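Local coordinates for protein beta-galactoside alpha-2,6-sialyltransferase (Photobacterium sp., PDB 2Z4T) that probably transfers sialic acid from a CMP-activated donor to the 6-hydroxyl of galactose in acceptors such as lactose, at residues 204-209 and 257-262; 227-232 and 280-285. All coordinates share one frame; numbering follows the deposited sequence.

Contact 1. Residues 204-209 and 257-262; sequences HSFDNL and KDYLED. With GAL (beta-D-galactopyranose), chain B.
Phe206 bridges the two helices by itself, sending the CE1 corner of its ring between Tyr259 and Leu260. CG stands anti to the backbone N (chi1 160°), which puts the ring's CE1 within reach of both residues. Its CE1 lies 3.6 Å from Leu260 CD1; the leucine and the phenylalanine point past one another in opposed senses, and the same methyl also lies near Phe206 CD1. Tyr259 runs at about a right angle to Phe206; its CE2 is 3.7 Å from Phe206 CE1, while Tyr259 OH lies 4.0 Å from Phe206 CZ. The hydroxyl finds its polar partners beyond the two segments, at the carbonyl of Asp270 and the N-H of Asn273. Ser278 of helix 276-279 touches both aromatic side chains, and Thr274 also touches Phe206.

The first of these helices, 205-216, is the connecting helix of a beta-alpha-beta crossover between the parallel strands 194-201 and 222-230, in the Rossmann-like half of a GT-B fold; the second, 249-265, lies against it through Phe206. Just where 205-216 starts, at its N-cap position, His204 turns to the acceptor galactose. Its NE2 donates to GAL O4 over 3.1 Å and makes a second hydrogen bond of 3.2 Å to GAL O3, which lies in the plane of the imidazole at its edge. On the other nitrogen, ND1 is hydrogen-bonded to His175 NE2, and His123 meets the ring edge-to-face, contacts that together help set its turn.

Contact 2. Residues 227-232 and 280-285; sequences IDLYDD and YNWQKL. With GAL (beta-D-galactopyranose), chain B.
Trp282 meets the strand through Leu229 and Ile227, two residues on the same side of strand 222-230, and this apolar contact accounts for most of the surface buried between the segments. Both branches of Leu229 converge on the pyrrole part of the indole: CD2 lies 3.4 Å from Trp282 CD1, and Leu229 CD1 is 3.5 Å from that same carbon. Further along, at the benzo part, Ile227 CD1 approaches Trp282 CE3 at 4.1 Å. Each aliphatic side chain crosses the tryptophan at about a right angle. With CG anti to its carbonyl carbon (chi1 -64°), Trp282 lays its indole against Leu229 and Ile227, while NE1 pairs with Ser205.

The strand is one of the parallel strands of the Rossmann-like half of this GT-B enzyme, with 194-201 and 288-292 as its neighbours; as is common in such folds, the loop that follows a strand's C-terminal end contributes to the binding site.

One polar link across the segments lies near that end. A water spans them, donating to Asp231 OD1 at 2.7 Å and pairing with Tyr280 OH at 2.6 Å in the plane of the phenol ring. Asp231 OD2 is held separately by Tyr237 OH and the backbone N of Leu293. Local to 280-285, Gln283 NE2 bonds Tyr280 O from above the carbonyl plane (47° out of it), with Tyr310 O as its other partner.

From segment 227-232, Asp232 binds the ligand, its carboxylate spanning two hydroxyls of the galactose: OD1 accepts from GAL O6 at 2.6 Å, the oxygen that a 2,6-transfer would sialylate, and Asp232 OD2 accepts from GAL O4 at 2.5 Å. Asn201 ND2 also bonds OD2.

The centres of contacts 1 and 2 lie 10 Å apart, and their segments alternate along the chain, so the two are interleaved. Ser205 joins them: its OG makes a probable hydrogen bond of 2.8 Å to Trp282 NE1, and its CB packs 3.4 Å from Leu229 CD2. A second join lies farther out, where Lys257 CD meets Lys284 CB at 3.5 Å, and Leu260 also touches Trp282. Segments 204-209 and 227-232 each reach the galactose, through His204 and Asp232, while the apolar packing of both contacts lies back from it. One hydroxyl oxygen, GAL O4, is shared by the two segments, and His123 adds a further bond to the sugar.

Contact 1. Residues 204-209 and 257-262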
# COMPACT_ATOMS: atom_id res chain seq x y z
N HIS A 204 -11.06 5.20 5.95
CA HIS A 204 -12.08 4.22 5.56
C HIS A 204 -11.95 2.87 6.27
O HIS A 204 -12.53 1.88 5.81
CB HIS A 204 -12.04 4.00 4.04
CG HIS A 204 -12.44 5.20 3.25
ND1 HIS A 204 -13.72 5.37 2.75
CD2 HIS A 204 -11.75 6.31 2.90
CE1 HIS A 204 -13.79 6.53 2.13
NE2 HIS A 204 -12.61 7.13 2.22
N SER A 205 -11.17 2.82 7.37
CA SER A 205 -10.88 1.56 8.07
C SER A 205 -12.19 0.80 8.37
O SER A 205 -12.16 -0.44 8.52
CB SER A 205 -9.81 1.61 9.18
OG SER A 205 -9.83 2.81 9.95
N PHE A 206 -13.29 1.50 8.63
CA PHE A 206 -14.12 1.17 9.75
C PHE A 206 -14.96 0.26 8.80
O PHE A 206 -15.11 -0.94 9.04
CB PHE A 206 -15.02 2.30 10.27
CG PHE A 206 -16.20 1.79 11.11
CD1 PHE A 206 -16.15 1.84 12.50
CD2 PHE A 206 -17.33 1.23 10.50
CE1 PHE A 206 -17.21 1.35 13.28
CE2 PHE A 206 -18.41 0.74 11.26
CZ PHE A 206 -18.35 0.79 12.66
N ASP A 207 -15.41 0.82 7.66
CA ASP A 207 -16.15 0.10 6.61
C ASP A 207 -15.35 -0.98 5.87
O ASP A 207 -15.94 -1.89 5.29
CB ASP A 207 -16.70 1.05 5.56
CG ASP A 207 -17.97 1.78 6.01
OD1 ASP A 207 -18.67 1.31 6.92
OD2 ASP A 207 -18.27 2.84 5.43
N ASN A 208 -14.03 -0.87 5.85
CA ASN A 208 -13.22 -1.94 5.28
C ASN A 208 -12.99 -3.11 6.25
O ASN A 208 -12.93 -4.26 5.82
CB ASN A 208 -11.88 -1.42 4.78
CG ASN A 208 -12.01 -0.56 3.54
OD1 ASN A 208 -12.98 -0.69 2.77
ND2 ASN A 208 -11.04 0.32 3.32
N LEU A 209 -12.86 -2.82 7.54
CA LEU A 209 -12.39 -3.85 8.47
C LEU A 209 -13.47 -4.44 9.31
O LEU A 209 -13.46 -5.64 9.57
CB LEU A 209 -11.24 -3.35 9.32
CG LEU A 209 -10.02 -2.91 8.50
CD1 LEU A 209 -8.88 -2.66 9.43
CD2 LEU A 209 -9.63 -3.92 7.45
N LYS A 257 -13.82 3.42 21.50
CA LYS A 257 -13.43 2.04 21.71
C LYS A 257 -14.61 1.11 22.00
O LYS A 257 -14.73 0.05 21.40
CB LYS A 257 -12.37 1.91 22.80
CG LYS A 257 -12.35 0.55 23.47
CD LYS A 257 -10.98 0.18 23.95
CE LYS A 257 -11.02 -0.68 25.21
NZ LYS A 257 -11.82 -1.93 25.06
N ASP A 258 -15.47 1.51 22.94
CA ASP A 258 -16.60 0.66 23.35
C ASP A 258 -17.55 0.47 22.17
O ASP A 258 -18.08 -0.63 21.95
CB ASP A 258 -17.36 1.28 24.53
CG ASP A 258 -16.49 1.42 25.77
OD1 ASP A 258 -15.67 0.52 26.05
OD2 ASP A 258 -16.63 2.44 26.48
N TYR A 259 -17.73 1.55 21.41
CA TYR A 259 -18.61 1.53 20.26
C TYR A 259 -18.09 0.53 19.24
O TYR A 259 -18.83 -0.38 18.82
CB TYR A 259 -18.73 2.93 19.64
CG TYR A 259 -19.44 2.90 18.32
CD1 TYR A 259 -20.84 2.79 18.24
CD2 TYR A 259 -18.72 2.94 17.12
CE1 TYR A 259 -21.48 2.74 17.00
CE2 TYR A 259 -19.35 2.90 15.90
CZ TYR A 259 -20.72 2.80 15.83
OH TYR A 259 -21.31 2.76 14.59
N LEU A 260 -16.81 0.69 18.88
CA LEU A 260 -16.15 -0.19 17.92
C LEU A 260 -16.17 -1.63 18.41
O LEU A 260 -16.53 -2.55 17.66
CB LEU A 260 -14.71 0.28 17.62
CG LEU A 260 -13.92 -0.45 16.53
CD1 LEU A 260 -14.65 -0.39 15.20
CD2 LEU A 260 -12.52 0.11 16.34
N GLU A 261 -15.82 -1.83 19.68
CA GLU A 261 -15.89 -3.14 20.31
C GLU A 261 -17.27 -3.80 20.21
O GLU A 261 -17.37 -4.97 19.86
CB GLU A 261 -15.45 -3.09 21.77
CG GLU A 261 -15.11 -4.48 22.32
CD GLU A 261 -14.41 -4.44 23.66
OE1 GLU A 261 -14.54 -3.42 24.38
OE2 GLU A 261 -13.73 -5.44 23.98
N ASP A 262 -18.32 -3.03 20.50
CA ASP A 262 -19.69 -3.52 20.45
C ASP A 262 -20.18 -3.83 19.05
O ASP A 262 -20.98 -4.76 18.86
CB ASP A 262 -20.65 -2.52 21.11
CG ASP A 262 -20.49 -2.46 22.62
OD1 ASP A 262 -19.89 -3.39 23.20
OD2 ASP A 262 -20.96 -1.47 23.21
C1 GAL B . -13.21 9.36 -2.67
C2 GAL B . -13.70 9.29 -1.23
C3 GAL B . -12.83 10.20 -0.36
C4 GAL B . -11.34 9.89 -0.58
C5 GAL B . -10.97 9.87 -2.06
C6 GAL B . -9.55 9.36 -2.32
O2 GAL B . -15.07 9.66 -1.17
O3 GAL B . -13.17 10.04 1.01
O4 GAL B . -11.05 8.65 0.02
O5 GAL B . -11.84 9.00 -2.74
O6 GAL B . -8.56 10.24 -1.83

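Contact 2. Residues 227-232 and 280-285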
# COMPACT_ATOMS: atom_id res chain seq x y z
N ILE A 227 -3.03 -5.06 12.56
CA ILE A 227 -3.77 -4.20 11.65
C ILE A 227 -2.89 -3.00 11.31
O ILE A 227 -2.44 -2.27 12.20
CB ILE A 227 -5.13 -3.73 12.23
CG1 ILE A 227 -5.92 -4.94 12.76
CG2 ILE A 227 -5.90 -2.95 11.18
CD1 ILE A 227 -7.26 -4.60 13.35
N ASP A 228 -2.64 -2.83 10.01
CA ASP A 228 -1.91 -1.66 9.49
C ASP A 228 -2.89 -0.63 8.97
O ASP A 228 -3.81 -0.97 8.22
CB ASP A 228 -1.00 -2.07 8.34
CG ASP A 228 0.32 -2.65 8.81
OD1 ASP A 228 0.77 -2.29 9.92
OD2 ASP A 228 0.91 -3.47 8.04
N LEU A 229 -2.68 0.61 9.36
CA LEU A 229 -3.49 1.71 8.84
C LEU A 229 -2.62 2.73 8.09
O LEU A 229 -1.67 3.30 8.67
CB LEU A 229 -4.29 2.34 9.98
CG LEU A 229 -5.09 1.19 10.61
CD1 LEU A 229 -4.97 1.11 12.13
CD2 LEU A 229 -6.54 1.07 10.09
N TYR A 230 -2.91 2.91 6.81
CA TYR A 230 -2.17 3.82 5.96
C TYR A 230 -3.14 4.90 5.55
O TYR A 230 -4.25 4.57 5.10
CB TYR A 230 -1.62 3.11 4.72
CG TYR A 230 -0.49 2.14 4.99
CD1 TYR A 230 -0.70 0.76 5.00
CD2 TYR A 230 0.80 2.61 5.25
CE1 TYR A 230 0.35 -0.15 5.28
CE2 TYR A 230 1.87 1.71 5.51
CZ TYR A 230 1.62 0.34 5.52
OH TYR A 230 2.67 -0.52 5.77
N ASP A 231 -2.74 6.16 5.72
CA ASP A 231 -3.58 7.33 5.39
C ASP A 231 -3.98 7.39 3.93
O ASP A 231 -3.15 7.21 3.04
CB ASP A 231 -2.86 8.64 5.72
CG ASP A 231 -2.71 8.87 7.21
OD1 ASP A 231 -3.53 8.33 7.96
OD2 ASP A 231 -1.75 9.59 7.61
N ASP A 232 -5.26 7.68 3.69
CA ASP A 232 -5.76 8.03 2.37
C ASP A 232 -4.87 9.13 1.79
O ASP A 232 -4.48 9.06 0.63
CB ASP A 232 -7.20 8.51 2.51
CG ASP A 232 -7.88 8.71 1.18
OD1 ASP A 232 -7.49 9.64 0.42
OD2 ASP A 232 -8.81 7.92 0.91
N TYR A 280 -9.51 5.80 15.21
CA TYR A 280 -8.32 5.82 16.05
C TYR A 280 -8.43 4.97 17.31
O TYR A 280 -7.90 5.31 18.35
CB TYR A 280 -7.87 7.27 16.35
CG TYR A 280 -7.51 8.00 15.07
CD1 TYR A 280 -6.40 7.61 14.33
CD2 TYR A 280 -8.31 9.05 14.58
CE1 TYR A 280 -6.06 8.25 13.13
CE2 TYR A 280 -7.99 9.70 13.40
CZ TYR A 280 -6.85 9.29 12.67
OH TYR A 280 -6.52 9.90 11.49
N ASN A 281 -9.11 3.83 17.20
CA ASN A 281 -9.21 2.87 18.30
C ASN A 281 -8.73 1.47 17.96
O ASN A 281 -8.74 0.59 18.84
CB ASN A 281 -10.63 2.81 18.86
CG ASN A 281 -10.87 3.84 19.92
OD1 ASN A 281 -11.54 4.85 19.68
ND2 ASN A 281 -10.32 3.63 21.09
N TRP A 282 -8.28 1.24 16.72
CA TRP A 282 -7.80 -0.10 16.33
C TRP A 282 -6.78 -0.65 17.33
O TRP A 282 -6.87 -1.82 17.73
CB TRP A 282 -7.25 -0.15 14.89
CG TRP A 282 -8.32 0.12 13.85
CD1 TRP A 282 -8.35 1.16 12.95
CD2 TRP A 282 -9.53 -0.62 13.63
NE1 TRP A 282 -9.49 1.09 12.19
CE2 TRP A 282 -10.23 0.01 12.59
CE3 TRP A 282 -10.07 -1.77 14.21
CZ2 TRP A 282 -11.46 -0.47 12.11
CZ3 TRP A 282 -11.30 -2.24 13.74
CH2 TRP A 282 -11.97 -1.60 12.70
N GLN A 283 -5.86 0.21 17.76
CA GLN A 283 -4.77 -0.17 18.66
C GLN A 283 -5.23 -0.54 20.07
O GLN A 283 -4.49 -1.19 20.81
CB GLN A 283 -3.73 0.97 18.74
CG GLN A 283 -4.10 2.13 19.68
CD GLN A 283 -5.17 3.06 19.13
OE1 GLN A 283 -5.81 2.78 18.12
NE2 GLN A 283 -5.37 4.18 19.81
N LYS A 284 -6.43 -0.10 20.44
CA LYS A 284 -6.99 -0.45 21.75
C LYS A 284 -7.60 -1.85 21.76
O LYS A 284 -7.87 -2.38 22.82
CB LYS A 284 -8.05 0.56 22.17
CG LYS A 284 -7.53 1.97 22.40
CD LYS A 284 -6.58 2.03 23.59
CE LYS A 284 -5.61 3.16 23.41
NZ LYS A 284 -5.01 3.58 24.70
N LEU A 285 -7.82 -2.43 20.58
CA LEU A 285 -8.52 -3.72 20.47
C LEU A 285 -7.69 -4.80 19.81
O LEU A 285 -8.04 -5.97 19.89
CB LEU A 285 -9.84 -3.57 19.71
CG LEU A 285 -10.94 -2.67 20.31
CD1 LEU A 285 -11.97 -2.31 19.27
CD2 LEU A 285 -11.61 -3.39 21.43
C1 GAL B . -13.21 9.36 -2.67
C2 GAL B . -13.70 9.29 -1.23
C3 GAL B . -12.83 10.20 -0.36
C4 GAL B . -11.34 9.89 -0.58
C5 GAL B . -10.97 9.87 -2.06
C6 GAL B . -9.55 9.36 -2.32
O2 GAL B . -15.07 9.66 -1.17
O3 GAL B . -13.17 10.04 1.01
O4 GAL B . -11.05 8.65 0.02
O5 GAL B . -11.84 9.00 -2.74
O6 GAL B . -8.56 10.24 -1.83
O HOH W 1 -4.28 9.33 10.33